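Local coordinates for protein immunoreactive 84kD antigen PG93 (PDB 5M11) that serves as an essential bacterial surface component of the type IX secretion system of Porphyromonas gingivalis and binds zinc and calcium ions, at residues A[17-22]-A[306-311]; A[25-30]-A[280-285]. All coordinates share one frame; numbering follows the deposited sequence.

Contact 1 of 2, residues A[17-22]-A[306-311]; sequences LAIHKT and VAFDGP
I19 carries most of the apolar meeting between the two loops, one branch to each of two partners. Its CG2, anti to the backbone N, reaches V306 CG1 at 4.0 Å, the two side chains passing antiparallel to one another. The longer branch swings the other way, so that I19 CD1 stops 3.8 Å from F308 CB, where the side chains are roughly perpendicular. V306 CG1 also sits in plane at the edge of the F308 ring, so the two partners of I19 touch each other. Farther along, the proline ring of P311 lies against the backbone and side chain of 17-18: its CD is 3.4 Å from L17 O, while its CG is 4.0 Å from A18 CB. These are van der Waals contacts; the polar hold comes from the second shell, where N314 OD1 accepts a bond from A18 N and W352 N donates to D309 OD2. I19 is backed by A36 and Y41, and F308 rests on A51. Two connections between separate sets of four-stranded antiparallel blades thus run side by side, an arrangement consistent with the double linker of a tandem beta-propeller protein.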
ATOM      1  N   LEU A  17       6.400   3.405   2.756  1.00 56.69           N
ATOM      2  CA  LEU A  17       5.699   4.068   1.663  1.00 57.77           C
ATOM      3  C   LEU A  17       6.647   4.766   0.697  1.00 62.75           C
ATOM      4  O   LEU A  17       7.755   5.149   1.077  1.00 62.47           O
ATOM      5  CB  LEU A  17       4.642   5.058   2.220  1.00 59.29           C
ATOM      6  CG  LEU A  17       3.449   4.389   2.954  1.00 62.84           C
ATOM      7  CD1 LEU A  17       2.480   5.394   3.490  1.00 64.44           C
ATOM      8  CD2 LEU A  17       2.700   3.396   2.055  1.00 64.25           C
ATOM      9  N   ALA A  18       6.191   4.897  -0.567  1.00 59.82           N
ATOM     10  CA  ALA A  18       6.894   5.492  -1.693  1.00 61.10           C
ATOM     11  C   ALA A  18       6.587   7.013  -1.895  1.00 69.32           C
ATOM     12  O   ALA A  18       5.450   7.471  -1.721  1.00 67.49           O
ATOM     13  CB  ALA A  18       6.541   4.729  -2.957  1.00 61.29           C
ATOM     14  N   ILE A  19       7.616   7.774  -2.313  1.00 97.68           N
ATOM     15  CA  ILE A  19       7.456   9.198  -2.590  1.00 94.39           C
ATOM     16  C   ILE A  19       7.247   9.301  -4.124  1.00102.17           C
ATOM     17  O   ILE A  19       6.090   9.336  -4.558  1.00100.41           O
ATOM     18  CB  ILE A  19       8.620  10.022  -1.966  1.00 98.45           C
ATOM     19  CG1 ILE A  19       8.333  10.263  -0.461  1.00 98.00           C
ATOM     20  CG2 ILE A  19       8.868  11.348  -2.671  1.00 95.56           C
ATOM     21  CD1 ILE A  19       8.969   9.232   0.484  1.00114.82           C
ATOM     22  N   HIS A  20       8.315   9.231  -4.930  1.00103.46           N
ATOM     23  CA  HIS A  20       8.254   9.216  -6.396  1.00104.63           C
ATOM     24  C   HIS A  20       7.459  10.488  -6.986  1.00103.59           C
ATOM     25  O   HIS A  20       7.925  11.625  -6.809  1.00101.87           O
ATOM     26  CB  HIS A  20       7.696   7.819  -6.852  1.00107.63           C
ATOM     27  CG  HIS A  20       7.499   7.568  -8.323  1.00111.99           C
ATOM     28  ND1 HIS A  20       8.131   8.330  -9.294  1.00114.52           N
ATOM     29  CD2 HIS A  20       6.725   6.639  -8.934  1.00113.88           C
ATOM     30  CE1 HIS A  20       7.706   7.854 -10.451  1.00114.62           C
ATOM     31  NE2 HIS A  20       6.861   6.836 -10.283  1.00114.83           N
ATOM     32  N   LYS A  21       6.306  10.278  -7.678  1.00 96.71           N
ATOM     33  CA  LYS A  21       5.519  11.253  -8.450  1.00 91.64           C
ATOM     34  C   LYS A  21       4.859  12.368  -7.616  1.00 88.54           C
ATOM     35  O   LYS A  21       3.705  12.214  -7.221  1.00 86.50           O
ATOM     36  CB  LYS A  21       4.446  10.495  -9.258  1.00 93.93           C
ATOM     37  CG  LYS A  21       3.834  11.251 -10.430  1.00106.19           C
ATOM     38  CD  LYS A  21       2.680  10.441 -10.991  1.00118.34           C
ATOM     39  CE  LYS A  21       1.785  11.219 -11.917  1.00126.29           C
ATOM     40  NZ  LYS A  21       0.457  10.560 -12.051  1.00134.86           N
ATOM     41  N   THR A  22       5.554  13.520  -7.434  1.00 81.90           N
ATOM     42  CA  THR A  22       5.057  14.691  -6.679  1.00 76.41           C
ATOM     43  C   THR A  22       3.968  15.366  -7.519  1.00 76.18           C
ATOM     44  O   THR A  22       4.255  16.023  -8.517  1.00 76.21           O
ATOM     45  CB  THR A  22       6.224  15.607  -6.264  1.00 77.96           C
ATOM     46  OG1 THR A  22       7.047  14.855  -5.382  1.00 87.95           O
ATOM     47  CG2 THR A  22       5.786  16.883  -5.552  1.00 63.94           C
ATOM     48  N   VAL A 306      15.203  15.539  -2.755  1.00125.07           N
ATOM     49  CA  VAL A 306      14.401  14.536  -2.059  1.00122.91           C
ATOM     50  C   VAL A 306      15.395  13.490  -1.546  1.00133.61           C
ATOM     51  O   VAL A 306      15.848  12.623  -2.299  1.00136.36           O
ATOM     52  CB  VAL A 306      13.249  13.963  -2.944  1.00122.17           C
ATOM     53  CG1 VAL A 306      12.645  12.693  -2.352  1.00122.29           C
ATOM     54  CG2 VAL A 306      12.156  15.009  -3.182  1.00115.40           C
ATOM     55  N   ALA A 307      15.805  13.643  -0.279  1.00132.61           N
ATOM     56  CA  ALA A 307      16.756  12.752   0.382  1.00139.04           C
ATOM     57  C   ALA A 307      16.071  11.442   0.795  1.00143.52           C
ATOM     58  O   ALA A 307      16.755  10.437   1.033  1.00143.30           O
ATOM     59  CB  ALA A 307      17.359  13.443   1.592  1.00141.76           C
ATOM     60  N   PHE A 308      14.715  11.450   0.847  1.00134.35           N
ATOM     61  CA  PHE A 308      13.897  10.294   1.213  1.00132.96           C
ATOM     62  C   PHE A 308      14.071   9.144   0.247  1.00140.29           C
ATOM     63  O   PHE A 308      13.863   9.306  -0.961  1.00138.67           O
ATOM     64  CB  PHE A 308      12.403  10.638   1.270  1.00127.27           C
ATOM     65  CG  PHE A 308      12.012  11.860   2.057  1.00124.18           C
ATOM     66  CD1 PHE A 308      11.776  11.778   3.425  1.00127.04           C
ATOM     67  CD2 PHE A 308      11.798  13.079   1.420  1.00121.11           C
ATOM     68  CE1 PHE A 308      11.363  12.902   4.147  1.00124.48           C
ATOM     69  CE2 PHE A 308      11.394  14.201   2.143  1.00120.65           C
ATOM     70  CZ  PHE A 308      11.164  14.101   3.497  1.00119.44           C
ATOM     71  N   ASP A 309      14.419   7.975   0.789  1.00 87.67           N
ATOM     72  CA  ASP A 309      14.537   6.745   0.010  1.00 85.33           C
ATOM     73  C   ASP A 309      13.503   5.741   0.498  1.00 84.03           C
ATOM     74  O   ASP A 309      13.446   5.450   1.689  1.00 83.09           O
ATOM     75  CB  ASP A 309      15.951   6.152   0.055  1.00 87.17           C
ATOM     76  CG  ASP A 309      16.078   4.848  -0.715  1.00 92.57           C
ATOM     77  OD1 ASP A 309      16.066   4.890  -1.972  1.00 90.57           O
ATOM     78  OD2 ASP A 309      16.148   3.789  -0.064  1.00 98.15           O
ATOM     79  N   GLY A 310      12.682   5.265  -0.439  1.00 77.95           N
ATOM     80  CA  GLY A 310      11.601   4.308  -0.221  1.00 74.87           C
ATOM     81  C   GLY A 310      11.406   3.380  -1.408  1.00 73.80           C
ATOM     82  O   GLY A 310      12.249   3.362  -2.311  1.00 73.57           O
ATOM     83  N   PRO A 311      10.319   2.577  -1.455  1.00 66.55           N
ATOM     84  CA  PRO A 311      10.110   1.705  -2.627  1.00 65.19           C
ATOM     85  C   PRO A 311       9.837   2.507  -3.907  1.00 70.47           C
ATOM     86  O   PRO A 311       9.471   3.676  -3.821  1.00 72.70           O
ATOM     87  CB  PRO A 311       8.901   0.847  -2.229  1.00 65.22           C
ATOM     88  CG  PRO A 311       8.218   1.586  -1.196  1.00 70.39           C
ATOM     89  CD  PRO A 311       9.216   2.447  -0.484  1.00 67.06           C
TER

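Contact 2 of 2, residues A[25-30]-A[280-285]; sequences AVETPK and TAYIAL
E27 leaves its strand with CG anti to the backbone N (chi1 -167°) and runs on extended, which carries the carboxylate across to the other strand. Y282 turns CG anti to its carbonyl carbon and beside its own N (chi1 -64°), bringing one side of the ring, CD2 and CE2, up to E27. The two side chains meet at a slant. E27 CG comes to 3.6 Å from Y282 CE2, and E27 CB is 4.0 Å from Y282 CD2, so the methylenes do the touching. Beyond them E27 CD lies in the plane of the ring at its edge, the carboxylate turned 71° out of that plane. The acid head is buried but well served from outside the two segments: OE1 accepts from M275 N, while OE2 accepts from S278 OG and forms a salt bridge with K45 NZ. This grip fixes the carboxylate and would favour its ionised form. Strands 25-27 and 280-284 meet through side chains rather than by backbone pairing, the axes of these short segments running nearly antiparallel and 6.7 Å apart at their closest. They belong to four-stranded sheets packed side by side as the first and last blades of a beta-propeller, where the ring closes, 22-27 being the first strand of its blade and 280-284 the second of blade 271-303. At the contact's other end only small groups meet: A25 CB is 4.2 Å from A284 CB and 3.7 Å from Y282 O, with L290 also touching A25. V26 points away from strand 280-284 and packs on I68 and Y70 of strand 65-71, the first of the following blade. The Y282 side chain also touches V32, K45 and S292, while the Y282 backbone pairs with G273 in its own sheet.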
ATOM      1  N   ALA A  25       2.095  20.621  -4.386  1.00 53.31           N
ATOM      2  CA  ALA A  25       3.078  21.444  -3.675  1.00 53.29           C
ATOM      3  C   ALA A  25       2.407  22.654  -3.044  1.00 55.94           C
ATOM      4  O   ALA A  25       1.559  23.289  -3.681  1.00 53.18           O
ATOM      5  CB  ALA A  25       4.157  21.901  -4.637  1.00 55.43           C
ATOM      6  N   VAL A  26       2.760  22.959  -1.782  1.00 53.48           N
ATOM      7  CA  VAL A  26       2.217  24.068  -0.982  1.00 51.17           C
ATOM      8  C   VAL A  26       3.376  24.779  -0.262  1.00 60.60           C
ATOM      9  O   VAL A  26       4.184  24.102   0.394  1.00 62.97           O
ATOM     10  CB  VAL A  26       1.148  23.559   0.049  1.00 51.78           C
ATOM     11  CG1 VAL A  26       0.790  24.620   1.092  1.00 50.38           C
ATOM     12  CG2 VAL A  26      -0.106  23.036  -0.628  1.00 48.44           C
ATOM     13  N   GLU A  27       3.423  26.130  -0.333  1.00 58.55           N
ATOM     14  CA  GLU A  27       4.425  26.915   0.395  1.00 62.52           C
ATOM     15  C   GLU A  27       3.917  27.282   1.799  1.00 69.68           C
ATOM     16  O   GLU A  27       2.801  27.775   1.936  1.00 67.23           O
ATOM     17  CB  GLU A  27       4.827  28.197  -0.362  1.00 64.22           C
ATOM     18  CG  GLU A  27       6.073  28.848   0.230  1.00 78.06           C
ATOM     19  CD  GLU A  27       6.320  30.303  -0.105  1.00 93.74           C
ATOM     20  OE1 GLU A  27       5.948  30.726  -1.223  1.00 82.93           O
ATOM     21  OE2 GLU A  27       6.933  31.009   0.730  1.00 84.12           O
ATOM     22  N   THR A  28       4.767  27.056   2.825  1.00 71.68           N
ATOM     23  CA  THR A  28       4.584  27.345   4.263  1.00 72.66           C
ATOM     24  C   THR A  28       5.667  28.375   4.628  1.00 79.25           C
ATOM     25  O   THR A  28       6.718  28.316   3.987  1.00 82.02           O
ATOM     26  CB  THR A  28       4.685  25.996   5.037  1.00 84.63           C
ATOM     27  OG1 THR A  28       3.443  25.299   4.906  1.00 83.65           O
ATOM     28  CG2 THR A  28       5.102  26.131   6.522  1.00 85.54           C
ATOM     29  N   PRO A  29       5.489  29.306   5.615  1.00 75.50           N
ATOM     30  CA  PRO A  29       6.570  30.273   5.934  1.00 78.38           C
ATOM     31  C   PRO A  29       7.948  29.643   6.140  1.00 84.86           C
ATOM     32  O   PRO A  29       8.919  30.235   5.688  1.00 86.60           O
ATOM     33  CB  PRO A  29       6.088  30.945   7.220  1.00 80.46           C
ATOM     34  CG  PRO A  29       4.609  30.846   7.152  1.00 80.97           C
ATOM     35  CD  PRO A  29       4.309  29.540   6.470  1.00 74.54           C
ATOM     36  N   LYS A  30       8.034  28.436   6.734  1.00 82.53           N
ATOM     37  CA  LYS A  30       9.326  27.776   6.958  1.00 87.64           C
ATOM     38  C   LYS A  30       9.423  26.347   6.320  1.00 92.17           C
ATOM     39  O   LYS A  30      10.473  25.708   6.440  1.00 96.58           O
ATOM     40  CB  LYS A  30       9.649  27.709   8.479  1.00 93.35           C
ATOM     41  CG  LYS A  30       9.858  29.068   9.176  1.00104.32           C
ATOM     42  CD  LYS A  30      11.324  29.509   9.200  1.00121.04           C
ATOM     43  CE  LYS A  30      11.493  31.001   8.994  1.00128.17           C
ATOM     44  NZ  LYS A  30      12.849  31.469   9.389  1.00135.47           N
ATOM     45  N   THR A 280       9.232  33.510  -4.880  1.00 71.04           N
ATOM     46  CA  THR A 280       9.647  32.196  -5.349  1.00 71.02           C
ATOM     47  C   THR A 280       8.486  31.195  -5.204  1.00 70.18           C
ATOM     48  O   THR A 280       7.835  31.129  -4.157  1.00 68.16           O
ATOM     49  CB  THR A 280      10.929  31.739  -4.630  1.00 85.71           C
ATOM     50  OG1 THR A 280      11.321  30.480  -5.170  1.00 85.02           O
ATOM     51  CG2 THR A 280      10.777  31.651  -3.089  1.00 86.64           C
ATOM     52  N   ALA A 281       8.232  30.422  -6.258  1.00 65.80           N
ATOM     53  CA  ALA A 281       7.163  29.422  -6.285  1.00 63.00           C
ATOM     54  C   ALA A 281       7.713  28.004  -6.286  1.00 69.83           C
ATOM     55  O   ALA A 281       8.725  27.721  -6.918  1.00 72.25           O
ATOM     56  CB  ALA A 281       6.295  29.627  -7.505  1.00 61.23           C
ATOM     57  N   TYR A 282       7.032  27.109  -5.588  1.00 65.55           N
ATOM     58  CA  TYR A 282       7.449  25.722  -5.505  1.00 66.99           C
ATOM     59  C   TYR A 282       6.568  24.892  -6.453  1.00 69.81           C
ATOM     60  O   TYR A 282       5.340  24.920  -6.375  1.00 66.78           O
ATOM     61  CB  TYR A 282       7.432  25.274  -4.041  1.00 68.19           C
ATOM     62  CG  TYR A 282       8.438  26.059  -3.214  1.00 72.46           C
ATOM     63  CD1 TYR A 282       9.789  25.703  -3.193  1.00 78.21           C
ATOM     64  CD2 TYR A 282       8.053  27.194  -2.499  1.00 71.52           C
ATOM     65  CE1 TYR A 282      10.720  26.433  -2.454  1.00 79.82           C
ATOM     66  CE2 TYR A 282       8.979  27.933  -1.761  1.00 75.13           C
ATOM     67  CZ  TYR A 282      10.311  27.556  -1.752  1.00 84.70           C
ATOM     68  OH  TYR A 282      11.222  28.311  -1.058  1.00 89.17           O
ATOM     69  N   ILE A 283       7.222  24.250  -7.416  1.00 69.03           N
ATOM     70  CA  ILE A 283       6.662  23.493  -8.539  1.00 68.56           C
ATOM     71  C   ILE A 283       6.688  21.975  -8.255  1.00 73.03           C
ATOM     72  O   ILE A 283       7.647  21.478  -7.665  1.00 76.18           O
ATOM     73  CB  ILE A 283       7.515  23.843  -9.832  1.00 74.76           C
ATOM     74  CG1 ILE A 283       7.732  25.379 -10.042  1.00 74.61           C
ATOM     75  CG2 ILE A 283       6.998  23.201 -11.120  1.00 75.75           C
ATOM     76  CD1 ILE A 283       6.456  26.314  -9.923  1.00 80.01           C
ATOM     77  N   ALA A 284       5.627  21.256  -8.684  1.00 66.30           N
ATOM     78  CA  ALA A 284       5.498  19.796  -8.632  1.00 66.98           C
ATOM     79  C   ALA A 284       5.610  19.294 -10.076  1.00 73.92           C
ATOM     80  O   ALA A 284       4.768  19.620 -10.926  1.00 72.17           O
ATOM     81  CB  ALA A 284       4.178  19.380  -7.990  1.00 64.27           C
ATOM     82  N   LEU A 285       6.710  18.606 -10.384  1.00 73.71           N
ATOM     83  CA  LEU A 285       6.986  18.141 -11.736  1.00 75.30           C
ATOM     84  C   LEU A 285       6.670  16.662 -11.891  1.00 82.42           C
ATOM     85  O   LEU A 285       6.943  16.070 -12.935  1.00 85.06           O
ATOM     86  CB  LEU A 285       8.445  18.456 -12.102  1.00 78.66           C
ATOM     87  CG  LEU A 285       8.746  19.955 -12.185  1.00 80.65           C
ATOM     88  CD1 LEU A 285      10.196  20.235 -11.980  1.00 84.43           C
ATOM     89  CD2 LEU A 285       8.285  20.526 -13.486  1.00 80.87           C
TER

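In the fold
From the N terminus, strand 13-16 joins a sheet with 636-660, near the far end of the sequence, and the chain then passes through 17-22 into the blade that opens with strand 22-27. Six more four-stranded sheets follow, up to 302-303, before 306-311 leads on to strand 318-322. Contact 1 closes this whole excursion where the chain enters and leaves it. Contact 2 is nested inside, joining the first of these sheets to the last and so closing the ring of a seven-bladed propeller. Their centres lie 17 Å apart, and they touch where T22 O packs against A284 CB. Contact 1 lies at the junction with the other blades, contact 2 within this propeller.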